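Local coordinates for putative isomerase (Sinorhizobium meliloti, PDB 2PPG), which is a putative isomerase of the enolase superfamily, with a mandelate racemase/muconate lactonizing enzyme-type N-terminal domain joined to a TIM-barrel-like C-terminal domain, at residues A[13-18]-A[386-391]; A[146-151]-A[334-339]; A[196-201]-A[231-236]; A[237-242]-A[261-266]. All blocks are in the same frame, centred on the assembly; numbering follows the deposited sequence.

In the fold
Contacts 3 and 4 belong to the beta/alpha barrel and are neighbours, their centres about 11 Å apart: contact 3, partly buried, packs two adjacent outer helices, contact 4, buried, pairs two adjacent parallel strands, and Glu-235 OE2 of the first lies 2.7 Å from Thr-263 OG1 of the second, a probable hydrogen bond. Contact 2 is buried like contact 4, but joins a loop to the end of helix 325-336 without a hydrogen bond across it. Contact 1 lies at the surface, on the far side of the chain's centre from contacts 3 and 4, and ties the C-terminal strand to the N-terminal sheet. Backbone bonds carry contacts 1 and 4; nonpolar packing dominates contact 3.

Contact 1. Residues A[13-18]-A[386-391]; sequences FTLTLP and GLLKKH
Thr-14 and Lys-389 form an antiparallel hydrogen-bonded pair, through which the short C-terminal strand 389-390 joins the edge of the N-terminal sheet beside strand 7-17. Thr-14 N donates to Lys-389 O (2.9 Å), and Lys-389 N returns a nearly straight bond to Thr-14 O (3.0 Å, 176° at the hydrogen). Phe-13 and Lys-390 make the adjoining non-hydrogen-bonded pair. Where the strand gives way to the end of helix 382-387, a water continues the link, accepting from Thr-16 N at 2.8 Å and donating to Leu-387 O at 2.9 Å.

The nonpolar contacts centre on Leu-388. Its CG lies against Phe-13 CB at 3.8 Å, the two side chains crossing at about a right angle, while its CD1 branch reaches Leu-15 CB at 3.7 Å. Leu-15, its CG anti to the backbone N (chi1 180°), also has CD1 against Leu-387 CB (3.7 Å). On the face shared by Phe-13 and Lys-390, the ring atom CD1 of Phe-13 rests 3.6 Å from Lys-390 CA, and CE1 lies near the CB of that lysine, whose amine leads away to a long, weak ion pair with Glu-11. The opposite face of the sheet carries Thr-14, which packs on Pro-77 and Met-81 of helix 77-92.

Strand 7-17 is bonded on its other side to strand 52-61. Main-chain bonds thus fix the register of the C-terminal strand, while Leu-388 packs against the side chains of Phe-13 and Leu-15 beside it and both lysines are exposed.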
loop_
_atom_site.group_PDB
_atom_site.type_symbol
_atom_site.label_atom_id
_atom_site.label_comp_id
_atom_site.label_asym_id
_atom_site.label_seq_id
_atom_site.Cartn_x
_atom_site.Cartn_y
_atom_site.Cartn_z
ATOM N N PHE A 13 43.849 -22.986 5.118
ATOM C CA PHE A 13 44.026 -24.205 5.917
ATOM C C PHE A 13 42.717 -24.710 6.473
ATOM O O PHE A 13 41.771 -23.942 6.674
ATOM C CB PHE A 13 44.902 -23.956 7.150
ATOM C CG PHE A 13 46.161 -23.195 6.880
ATOM C CD1 PHE A 13 47.357 -23.869 6.646
ATOM C CD2 PHE A 13 46.169 -21.811 6.909
ATOM C CE1 PHE A 13 48.536 -23.169 6.418
ATOM C CE2 PHE A 13 47.335 -21.115 6.678
ATOM C CZ PHE A 13 48.523 -21.798 6.435
ATOM N N THR A 14 42.681 -26.000 6.780
ATOM C CA THR A 14 41.591 -26.527 7.570
ATOM C C THR A 14 42.128 -26.899 8.926
ATOM O O THR A 14 43.283 -27.271 9.058
ATOM C CB THR A 14 40.968 -27.769 6.942
ATOM O OG1 THR A 14 42.009 -28.631 6.470
ATOM C CG2 THR A 14 40.053 -27.387 5.788
ATOM N N LEU A 15 41.286 -26.770 9.935
ATOM C CA LEU A 15 41.585 -27.293 11.238
ATOM C C LEU A 15 40.448 -28.215 11.579
ATOM O O LEU A 15 39.287 -27.785 11.588
ATOM C CB LEU A 15 41.663 -26.162 12.256
ATOM C CG LEU A 15 41.965 -26.515 13.714
ATOM C CD1 LEU A 15 43.236 -27.318 13.805
ATOM C CD2 LEU A 15 42.090 -25.237 14.544
ATOM N N THR A 16 40.775 -29.481 11.847
ATOM C CA THR A 16 39.772 -30.513 12.116
ATOM C C THR A 16 39.915 -31.109 13.515
ATOM O O THR A 16 40.860 -31.841 13.773
ATOM C CB THR A 16 39.892 -31.664 11.096
ATOM O OG1 THR A 16 39.758 -31.149 9.767
ATOM C CG2 THR A 16 38.822 -32.730 11.341
ATOM N N LEU A 17 38.988 -30.813 14.417
ATOM C CA LEU A 17 39.047 -31.422 15.744
ATOM C C LEU A 17 37.949 -32.443 15.947
ATOM O O LEU A 17 36.794 -32.167 15.621
ATOM C CB LEU A 17 38.964 -30.373 16.855
ATOM C CG LEU A 17 40.213 -29.541 17.155
ATOM C CD1 LEU A 17 41.507 -30.277 16.755
ATOM C CD2 LEU A 17 40.115 -28.195 16.463
ATOM N N PRO A 18 38.297 -33.613 16.523
ATOM C CA PRO A 18 37.299 -34.647 16.783
ATOM C C PRO A 18 36.393 -34.275 17.958
ATOM O O PRO A 18 36.816 -33.557 18.866
ATOM C CB PRO A 18 38.144 -35.883 17.111
ATOM C CG PRO A 18 39.413 -35.345 17.645
ATOM C CD PRO A 18 39.643 -34.013 16.975
ATOM N N GLY A 386 50.284 -26.222 14.449
ATOM C CA GLY A 386 50.859 -27.523 14.111
ATOM C C GLY A 386 49.827 -28.480 13.548
ATOM O O GLY A 386 50.176 -29.394 12.814
ATOM N N LEU A 387 48.556 -28.260 13.889
ATOM C CA LEU A 387 47.451 -29.124 13.449
ATOM C C LEU A 387 46.828 -28.654 12.122
ATOM O O LEU A 387 46.015 -29.354 11.507
ATOM C CB LEU A 387 46.372 -29.216 14.536
ATOM C CG LEU A 387 46.750 -29.723 15.946
ATOM C CD1 LEU A 387 45.667 -29.388 16.973
ATOM C CD2 LEU A 387 47.043 -31.227 15.976
ATOM N N LEU A 388 47.216 -27.463 11.686
ATOM C CA LEU A 388 46.683 -26.878 10.465
ATOM C C LEU A 388 47.072 -27.679 9.236
ATOM O O LEU A 388 48.240 -27.982 9.041
ATOM C CB LEU A 388 47.175 -25.437 10.324
ATOM C CG LEU A 388 46.215 -24.289 10.678
ATOM C CD1 LEU A 388 44.981 -24.717 11.494
ATOM C CD2 LEU A 388 46.968 -23.174 11.359
ATOM N N LYS A 389 46.093 -28.030 8.411
ATOM C CA LYS A 389 46.387 -28.724 7.172
ATOM C C LYS A 389 46.197 -27.752 6.019
ATOM O O LYS A 389 45.089 -27.300 5.747
ATOM C CB LYS A 389 45.503 -29.971 6.989
ATOM C CG LYS A 389 45.491 -30.962 8.162
ATOM C CD LYS A 389 46.686 -31.929 8.149
ATOM C CE LYS A 389 46.566 -32.995 9.259
ATOM N NZ LYS A 389 47.126 -32.537 10.575
ATOM N N LYS A 390 47.295 -27.426 5.358
ATOM C CA LYS A 390 47.276 -26.522 4.233
ATOM C C LYS A 390 46.549 -27.117 3.030
ATOM O O LYS A 390 46.607 -28.316 2.775
ATOM C CB LYS A 390 48.708 -26.134 3.854
ATOM C CG LYS A 390 48.847 -25.502 2.482
ATOM C CD LYS A 390 49.977 -24.480 2.422
ATOM C CE LYS A 390 50.024 -23.802 1.049
ATOM N NZ LYS A 390 51.280 -23.018 0.879
ATOM N N HIS A 391 45.839 -26.259 2.313
ATOM C CA HIS A 391 45.324 -26.599 1.004
ATOM C C HIS A 391 46.434 -26.451 -0.042
ATOM O O HIS A 391 46.913 -27.440 -0.590
ATOM C CB HIS A 391 44.174 -25.664 0.665
ATOM C CG HIS A 391 43.494 -25.984 -0.623
ATOM N ND1 HIS A 391 43.441 -25.094 -1.675
ATOM C CD2 HIS A 391 42.828 -27.092 -1.029
ATOM C CE1 HIS A 391 42.767 -25.639 -2.672
ATOM N NE2 HIS A 391 42.385 -26.851 -2.308
HETATM O O HOH W 1 43.336 -30.200 10.894
#

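Contact 2. Residues A[146-151]-A[334-339]; sequences KLLGGQ and SAALAN
Ala-336, near the C-terminal end of helix 325-336, meets Leu-148 and Gly-150 in a buried loop-to-helix packing contact. The loop segment 146-151 comes after helix 119-140 and leads toward strand 155-161, the first strand of the barrel in chain order. No hydrogen bond joins the two segments directly.

Two approaches carry the contact. The Ala-336 methyl CB meets Leu-148 CB at 3.7 Å, while the side chain of that leucine packs on Trp-133 of helix 119-140 and on Ile-298 and Met-302 of helix 293-310. Beside this, Gly-150 O points at the helix end and receives a CA-H...O contact from Ala-336 CA at 3.1 Å.

Gly-149 and Gly-150 both adopt backbone angles with positive phi (121° and 148°), at which a CB would jam against the carbonyl oxygen of the preceding residue; the turn at this point therefore calls for glycine. Just beyond, Arg-152 forms a backbone hydrogen bond with Ala-335, and Arg-153 NH2 bonds Leu-337 O. On the loop, Lys-146 NZ makes salt bridges to Asp-96 and Asp-99 of a second subunit, and Gln-151 N donates to the same Asp-99, so the loop also belongs to a subunit interface.

Such a connection, with the chain running from helix 119-140 past the end of helix 325-336 to strand 155-161, is consistent with the two-domain enolase-superfamily fold.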
loop_
_atom_site.group_PDB
_atom_site.type_symbol
_atom_site.label_atom_id
_atom_site.label_comp_id
_atom_site.label_asym_id
_atom_site.label_seq_id
_atom_site.Cartn_x
_atom_site.Cartn_y
_atom_site.Cartn_z
ATOM N N LYS A 146 38.837 0.055 17.131
ATOM C CA LYS A 146 39.264 1.445 17.087
ATOM C C LYS A 146 39.605 1.897 15.669
ATOM O O LYS A 146 40.208 2.940 15.469
ATOM C CB LYS A 146 40.397 1.703 18.076
ATOM C CG LYS A 146 39.936 1.549 19.511
ATOM C CD LYS A 146 40.845 2.204 20.495
ATOM C CE LYS A 146 40.164 2.297 21.854
ATOM N NZ LYS A 146 39.417 3.565 21.984
ATOM N N LEU A 147 39.197 1.097 14.691
ATOM C CA LEU A 147 39.258 1.467 13.281
ATOM C C LEU A 147 37.836 1.377 12.714
ATOM O O LEU A 147 37.595 1.669 11.540
ATOM C CB LEU A 147 40.152 0.498 12.520
ATOM C CG LEU A 147 41.587 0.257 12.996
ATOM C CD1 LEU A 147 42.155 -1.005 12.356
ATOM C CD2 LEU A 147 42.459 1.449 12.653
ATOM N N LEU A 148 36.898 0.954 13.559
ATOM C CA LEU A 148 35.523 0.758 13.123
ATOM C C LEU A 148 34.622 1.812 13.714
ATOM O O LEU A 148 33.410 1.675 13.660
ATOM C CB LEU A 148 35.009 -0.616 13.548
ATOM C CG LEU A 148 35.655 -1.822 12.878
ATOM C CD1 LEU A 148 35.077 -3.098 13.443
ATOM C CD2 LEU A 148 35.463 -1.741 11.356
ATOM N N GLY A 149 35.210 2.845 14.307
ATOM C CA GLY A 149 34.423 3.940 14.831
ATOM C C GLY A 149 34.603 4.190 16.313
ATOM O O GLY A 149 34.392 5.306 16.788
ATOM N N GLY A 150 34.987 3.151 17.050
ATOM C CA GLY A 150 35.264 3.301 18.470
ATOM C C GLY A 150 34.948 2.085 19.316
ATOM O O GLY A 150 34.146 1.229 18.935
ATOM N N GLN A 151 35.576 2.006 20.481
ATOM C CA GLN A 151 35.201 0.974 21.425
ATOM C C GLN A 151 34.136 1.509 22.376
ATOM O O GLN A 151 34.400 2.370 23.210
ATOM C CB GLN A 151 36.409 0.472 22.194
ATOM C CG GLN A 151 36.057 -0.622 23.157
ATOM C CD GLN A 151 37.249 -1.458 23.549
ATOM O OE1 GLN A 151 38.296 -1.418 22.898
ATOM N NE2 GLN A 151 37.099 -2.232 24.616
ATOM N N SER A 334 31.278 -6.257 17.493
ATOM C CA SER A 334 30.259 -6.003 18.510
ATOM C C SER A 334 30.704 -4.861 19.408
ATOM O O SER A 334 29.879 -4.070 19.850
ATOM C CB SER A 334 29.947 -7.249 19.345
ATOM O OG SER A 334 29.410 -8.293 18.553
ATOM N N ALA A 335 32.007 -4.750 19.656
ATOM C CA ALA A 335 32.512 -3.692 20.543
ATOM C C ALA A 335 32.320 -2.287 19.960
ATOM O O ALA A 335 32.256 -1.308 20.699
ATOM C CB ALA A 335 33.989 -3.936 20.907
ATOM N N ALA A 336 32.214 -2.205 18.634
ATOM C CA ALA A 336 32.141 -0.924 17.923
ATOM C C ALA A 336 30.723 -0.542 17.497
ATOM O O ALA A 336 30.513 0.511 16.911
ATOM C CB ALA A 336 33.048 -0.969 16.710
ATOM N N LEU A 337 29.762 -1.417 17.772
ATOM C CA LEU A 337 28.387 -1.232 17.337
ATOM C C LEU A 337 27.488 -0.701 18.458
ATOM O O LEU A 337 27.501 -1.206 19.580
ATOM C CB LEU A 337 27.834 -2.555 16.831
ATOM C CG LEU A 337 28.295 -3.010 15.449
ATOM C CD1 LEU A 337 27.800 -4.409 15.240
ATOM C CD2 LEU A 337 27.803 -2.100 14.330
ATOM N N ALA A 338 26.688 0.309 18.144
ATOM C CA ALA A 338 25.766 0.868 19.126
ATOM C C ALA A 338 24.711 -0.138 19.593
ATOM O O ALA A 338 24.418 -0.234 20.786
ATOM C CB ALA A 338 25.103 2.086 18.557
ATOM N N ASN A 339 24.167 -0.904 18.655
ATOM C CA ASN A 339 22.977 -1.710 18.913
ATOM C C ASN A 339 23.169 -3.124 19.479
ATOM O O ASN A 339 22.192 -3.882 19.566
ATOM C CB ASN A 339 22.103 -1.780 17.645
ATOM C CG ASN A 339 21.255 -0.539 17.453
ATOM O OD1 ASN A 339 21.659 0.565 17.821
ATOM N ND2 ASN A 339 20.076 -0.713 16.863
#

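Contact 3. Residues A[196-201]-A[231-236]; sequences GVAKEM and IKAMEP
Both Met-201 and Met-234, modelled as selenomethionine, carry CG anti to the carbonyl carbon (chi1 -81° and -77°), and from there the two CG atoms meet at 3.5 Å, with the side chains crossing at about a right angle. They pack helix 197-208 against helix 224-234, neighbouring outer helices of the beta/alpha barrel, with strand 213-217 between them in the chain.

Met-234 carries the contact from the second helix. Its chain runs extended through chi2 and turns at chi3, with SE beside Val-197: both CB and the CG2 branch of the valine lie 3.8 Å from SE. The other bent methionine, Met-201, lays its CG also 3.8 Å from Met-234 CB. No hydrogen bond crosses; the contact is nonpolar packing.

Toward the barrel, the same residues sit on the strands: Phe-188 of strand 185-189 touches Val-197, Met-201 and Met-234, Ile-214 meets Met-201, and Cys-216 meets Met-234. These side chains cover the outer side of strands 185-189 and 213-217 here. Glu-200 forms a salt bridge with Arg-171, and Lys-232 NZ bonds to Ser-260 O. Gly-196 stands at the N-cap position of the first helix, and its O accepts from Lys-199 N at 3.0 Å.

Farther from the strands, the Ala-198 CB methyl faces Ala-233 CB at 4.3 Å.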
loop_
_atom_site.group_PDB
_atom_site.type_symbol
_atom_site.label_atom_id
_atom_site.label_comp_id
_atom_site.label_asym_id
_atom_site.label_seq_id
_atom_site.Cartn_x
_atom_site.Cartn_y
_atom_site.Cartn_z
ATOM N N GLY A 196 8.365 -31.640 23.099
ATOM C CA GLY A 196 7.739 -30.461 22.496
ATOM C C GLY A 196 8.144 -29.183 23.215
ATOM O O GLY A 196 8.134 -29.126 24.450
ATOM N N VAL A 197 8.485 -28.150 22.443
ATOM C CA VAL A 197 8.988 -26.872 22.990
ATOM C C VAL A 197 8.199 -26.274 24.173
ATOM O O VAL A 197 8.795 -25.644 25.053
ATOM C CB VAL A 197 9.183 -25.773 21.889
ATOM C CG1 VAL A 197 10.242 -26.192 20.877
ATOM C CG2 VAL A 197 7.862 -25.422 21.206
ATOM N N ALA A 198 6.880 -26.464 24.195
ATOM C CA ALA A 198 6.049 -25.930 25.277
ATOM C C ALA A 198 6.475 -26.484 26.631
ATOM O O ALA A 198 6.612 -25.738 27.606
ATOM C CB ALA A 198 4.570 -26.216 25.024
ATOM N N LYS A 199 6.696 -27.794 26.685
ATOM C CA LYS A 199 7.071 -28.453 27.924
ATOM C C LYS A 199 8.494 -28.071 28.292
ATOM O O LYS A 199 8.865 -28.077 29.467
ATOM C CB LYS A 199 6.939 -29.977 27.802
ATOM C CG LYS A 199 5.508 -30.510 27.753
ATOM C CD LYS A 199 5.502 -32.046 27.675
ATOM C CE LYS A 199 4.348 -32.608 26.828
ATOM N NZ LYS A 199 3.121 -32.861 27.624
ATOM N N GLU A 200 9.278 -27.733 27.273
ATOM C CA GLU A 200 10.670 -27.338 27.447
ATOM C C GLU A 200 10.786 -25.969 28.142
ATOM O O GLU A 200 11.633 -25.786 29.041
ATOM C CB GLU A 200 11.389 -27.318 26.095
ATOM C CG GLU A 200 12.896 -27.511 26.169
ATOM C CD GLU A 200 13.303 -28.976 26.241
ATOM O OE1 GLU A 200 12.431 -29.861 26.047
ATOM O OE2 GLU A 200 14.501 -29.244 26.481
HETATM N N MSE A 201 9.941 -25.016 27.723
HETATM C CA MSE A 201 9.864 -23.694 28.354
HETATM C C MSE A 201 9.377 -23.816 29.789
HETATM O O MSE A 201 9.983 -23.285 30.715
HETATM C CB MSE A 201 8.920 -22.778 27.579
HETATM C CG MSE A 201 9.540 -22.127 26.361
HETATM SE SE MSE A 201 10.855 -20.713 26.741
HETATM C CE MSE A 201 9.850 -19.543 27.942
ATOM N N ILE A 231 5.081 -20.505 19.154
ATOM C CA ILE A 231 5.413 -19.331 19.942
ATOM C C ILE A 231 4.361 -19.053 21.014
ATOM O O ILE A 231 4.692 -18.951 22.195
ATOM C CB ILE A 231 5.595 -18.094 19.057
ATOM C CG1 ILE A 231 6.793 -18.297 18.137
ATOM C CG2 ILE A 231 5.767 -16.842 19.912
ATOM C CD1 ILE A 231 6.848 -17.331 16.976
ATOM N N LYS A 232 3.101 -18.949 20.599
ATOM C CA LYS A 232 2.003 -18.642 21.510
ATOM C C LYS A 232 1.860 -19.680 22.612
ATOM O O LYS A 232 1.304 -19.386 23.667
ATOM C CB LYS A 232 0.677 -18.504 20.755
ATOM C CG LYS A 232 0.499 -17.163 20.041
ATOM C CD LYS A 232 -0.973 -16.853 19.808
ATOM C CE LYS A 232 -1.176 -15.550 19.033
ATOM N NZ LYS A 232 -0.569 -14.363 19.691
ATOM N N ALA A 233 2.371 -20.884 22.371
ATOM C CA ALA A 233 2.308 -21.943 23.365
ATOM C C ALA A 233 3.383 -21.731 24.431
ATOM O O ALA A 233 3.225 -22.149 25.579
ATOM C CB ALA A 233 2.471 -23.296 22.704
HETATM N N MSE A 234 4.466 -21.071 24.028
HETATM C CA MSE A 234 5.629 -20.840 24.871
HETATM C C MSE A 234 5.539 -19.527 25.638
HETATM O O MSE A 234 6.208 -19.361 26.653
HETATM C CB MSE A 234 6.895 -20.805 24.011
HETATM C CG MSE A 234 7.396 -22.150 23.551
HETATM SE SE MSE A 234 9.069 -22.016 22.518
HETATM C CE MSE A 234 8.352 -21.300 20.863
ATOM N N GLU A 235 4.728 -18.598 25.144
ATOM C CA GLU A 235 4.652 -17.243 25.701
ATOM C C GLU A 235 4.167 -17.119 27.151
ATOM O O GLU A 235 4.674 -16.277 27.886
ATOM C CB GLU A 235 3.859 -16.303 24.773
ATOM C CG GLU A 235 4.717 -15.667 23.678
ATOM C CD GLU A 235 3.912 -14.951 22.587
ATOM O OE1 GLU A 235 2.891 -15.492 22.127
ATOM O OE2 GLU A 235 4.310 -13.847 22.164
ATOM N N PRO A 236 3.184 -17.932 27.577
ATOM C CA PRO A 236 2.835 -17.865 29.002
ATOM C C PRO A 236 4.032 -18.102 29.938
ATOM O O PRO A 236 4.033 -17.616 31.071
ATOM C CB PRO A 236 1.781 -18.976 29.168
ATOM C CG PRO A 236 1.847 -19.802 27.920
ATOM C CD PRO A 236 2.328 -18.886 26.848
#

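Contact 4. Residues A[237-242]-A[261-266]; sequences HGLWFA and VSTAIA
Ala-242 is bonded on both its backbone groups to strand 264-267, its N donating to Ala-264 O at 3.0 Å (164° at the hydrogen) and its O accepting from Ala-266 N at 2.7 Å, the pattern of adjacent parallel strands. Helix 251-260 connects the two strands in the chain, a beta-alpha-beta unit of the barrel. Ahead of the pairing, a water bridges the chains, donating to Trp-240 O and accepting from Ala-264 N.

On the face of Ala-242 and Ile-265, toward the outer helices, Ala-242 CB meets Ile-265 CD1 at 3.8 Å, while the isoleucine also packs on Leu-254, Val-257 and Ala-258 of helix 251-260. Thr-263, with CG2 anti to its backbone N, directs that methyl to Ala-242 N at 3.7 Å and close to Leu-239 CD2 at 4.0 Å; its hydroxyl is hydrogen-bonded to Glu-235.

The other face holds Phe-241, whose CG lies between the backbone N and the carbonyl carbon (chi1 66°). Its CD1 comes to 3.7 Å from the Ala-266 CB methyl. The ring also abuts the preceding Trp-240: Phe-241 CD2 stands 3.5 Å above the indole plane, over its centre, and the tryptophan in turn stacks edge-to-face with Tyr-159.

Two nearly straight main-chain bonds therefore set the strand register, spending both the N-H and the C=O of Ala-242 on strand 264-267, and the side-chain contacts beside them are methyl-to-methyl and methyl-to-ring.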
loop_
_atom_site.group_PDB
_atom_site.type_symbol
_atom_site.label_atom_id
_atom_site.label_comp_id
_atom_site.label_asym_id
_atom_site.label_seq_id
_atom_site.Cartn_x
_atom_site.Cartn_y
_atom_site.Cartn_z
ATOM N N HIS A 237 5.044 -18.822 29.455
ATOM C CA HIS A 237 6.267 -19.072 30.221
ATOM C C HIS A 237 7.345 -17.971 30.157
ATOM O O HIS A 237 8.313 -18.011 30.908
ATOM C CB HIS A 237 6.845 -20.427 29.834
ATOM C CG HIS A 237 5.859 -21.534 29.968
ATOM N ND1 HIS A 237 5.308 -21.888 31.182
ATOM C CD2 HIS A 237 5.280 -22.332 29.042
ATOM C CE1 HIS A 237 4.444 -22.871 30.999
ATOM N NE2 HIS A 237 4.409 -23.160 29.709
ATOM N N GLY A 238 7.174 -16.991 29.277
ATOM C CA GLY A 238 8.069 -15.835 29.235
ATOM C C GLY A 238 9.163 -15.977 28.191
ATOM O O GLY A 238 10.306 -16.290 28.523
ATOM N N LEU A 239 8.807 -15.735 26.931
ATOM C CA LEU A 239 9.721 -15.975 25.807
ATOM C C LEU A 239 10.502 -14.718 25.417
ATOM O O LEU A 239 9.918 -13.697 25.059
ATOM C CB LEU A 239 8.965 -16.584 24.604
ATOM C CG LEU A 239 9.727 -17.108 23.374
ATOM C CD1 LEU A 239 10.763 -18.198 23.672
ATOM C CD2 LEU A 239 8.746 -17.586 22.320
ATOM N N TRP A 240 11.825 -14.812 25.520
ATOM C CA TRP A 240 12.761 -13.744 25.167
ATOM C C TRP A 240 12.745 -13.478 23.662
ATOM O O TRP A 240 12.404 -12.377 23.230
ATOM C CB TRP A 240 14.162 -14.147 25.630
ATOM C CG TRP A 240 15.252 -13.158 25.360
ATOM C CD1 TRP A 240 15.124 -11.800 25.166
ATOM C CD2 TRP A 240 16.653 -13.440 25.298
ATOM N NE1 TRP A 240 16.354 -11.237 24.951
ATOM C CE2 TRP A 240 17.314 -12.217 25.037
ATOM C CE3 TRP A 240 17.415 -14.610 25.423
ATOM C CZ2 TRP A 240 18.705 -12.135 24.902
ATOM C CZ3 TRP A 240 18.795 -14.523 25.289
ATOM C CH2 TRP A 240 19.424 -13.296 25.032
ATOM N N PHE A 241 13.102 -14.475 22.859
ATOM C CA PHE A 241 12.954 -14.321 21.413
ATOM C C PHE A 241 12.784 -15.615 20.617
ATOM O O PHE A 241 13.231 -16.680 21.033
ATOM C CB PHE A 241 14.068 -13.454 20.824
ATOM C CG PHE A 241 15.453 -14.062 20.901
ATOM C CD1 PHE A 241 15.857 -15.050 20.001
ATOM C CD2 PHE A 241 16.383 -13.588 21.825
ATOM C CE1 PHE A 241 17.152 -15.585 20.055
ATOM C CE2 PHE A 241 17.682 -14.109 21.879
ATOM C CZ PHE A 241 18.068 -15.102 20.997
ATOM N N ALA A 242 12.103 -15.505 19.479
ATOM C CA ALA A 242 11.967 -16.606 18.535
ATOM C C ALA A 242 12.996 -16.444 17.425
ATOM O O ALA A 242 13.024 -15.428 16.747
ATOM C CB ALA A 242 10.584 -16.617 17.957
ATOM N N VAL A 261 2.515 -12.028 16.836
ATOM C CA VAL A 261 2.915 -12.312 18.221
ATOM C C VAL A 261 3.665 -11.130 18.822
ATOM O O VAL A 261 4.329 -10.385 18.109
ATOM C CB VAL A 261 3.805 -13.572 18.307
ATOM C CG1 VAL A 261 3.007 -14.812 17.963
ATOM C CG2 VAL A 261 5.029 -13.450 17.392
ATOM N N SER A 262 3.572 -10.939 20.127
ATOM C CA SER A 262 4.280 -9.808 20.723
ATOM C C SER A 262 5.786 -10.096 20.871
ATOM O O SER A 262 6.581 -9.177 21.044
ATOM C CB SER A 262 3.652 -9.411 22.056
ATOM O OG SER A 262 3.650 -10.516 22.930
ATOM N N THR A 263 6.155 -11.373 20.779
ATOM C CA THR A 263 7.533 -11.824 20.912
ATOM C C THR A 263 8.443 -11.325 19.797
ATOM O O THR A 263 8.086 -11.350 18.603
ATOM C CB THR A 263 7.613 -13.361 20.908
ATOM O OG1 THR A 263 6.962 -13.880 22.066
ATOM C CG2 THR A 263 9.074 -13.842 20.900
ATOM N N ALA A 264 9.628 -10.887 20.206
ATOM C CA ALA A 264 10.645 -10.403 19.303
ATOM C C ALA A 264 11.107 -11.532 18.367
ATOM O O ALA A 264 11.308 -12.657 18.804
ATOM C CB ALA A 264 11.785 -9.867 20.106
ATOM N N ILE A 265 11.249 -11.230 17.081
ATOM C CA ILE A 265 11.613 -12.244 16.098
ATOM C C ILE A 265 13.041 -12.030 15.651
ATOM O O ILE A 265 13.398 -10.925 15.244
ATOM C CB ILE A 265 10.694 -12.211 14.847
ATOM C CG1 ILE A 265 9.242 -12.525 15.222
ATOM C CG2 ILE A 265 11.190 -13.176 13.787
ATOM C CD1 ILE A 265 9.084 -13.729 16.069
ATOM N N ALA A 266 13.847 -13.088 15.722
ATOM C CA ALA A 266 15.282 -12.977 15.462
ATOM C C ALA A 266 15.696 -13.811 14.277
ATOM O O ALA A 266 15.347 -14.998 14.202
ATOM C CB ALA A 266 16.072 -13.397 16.686
HETATM O O HOH W 2 9.961 -10.697 23.164
#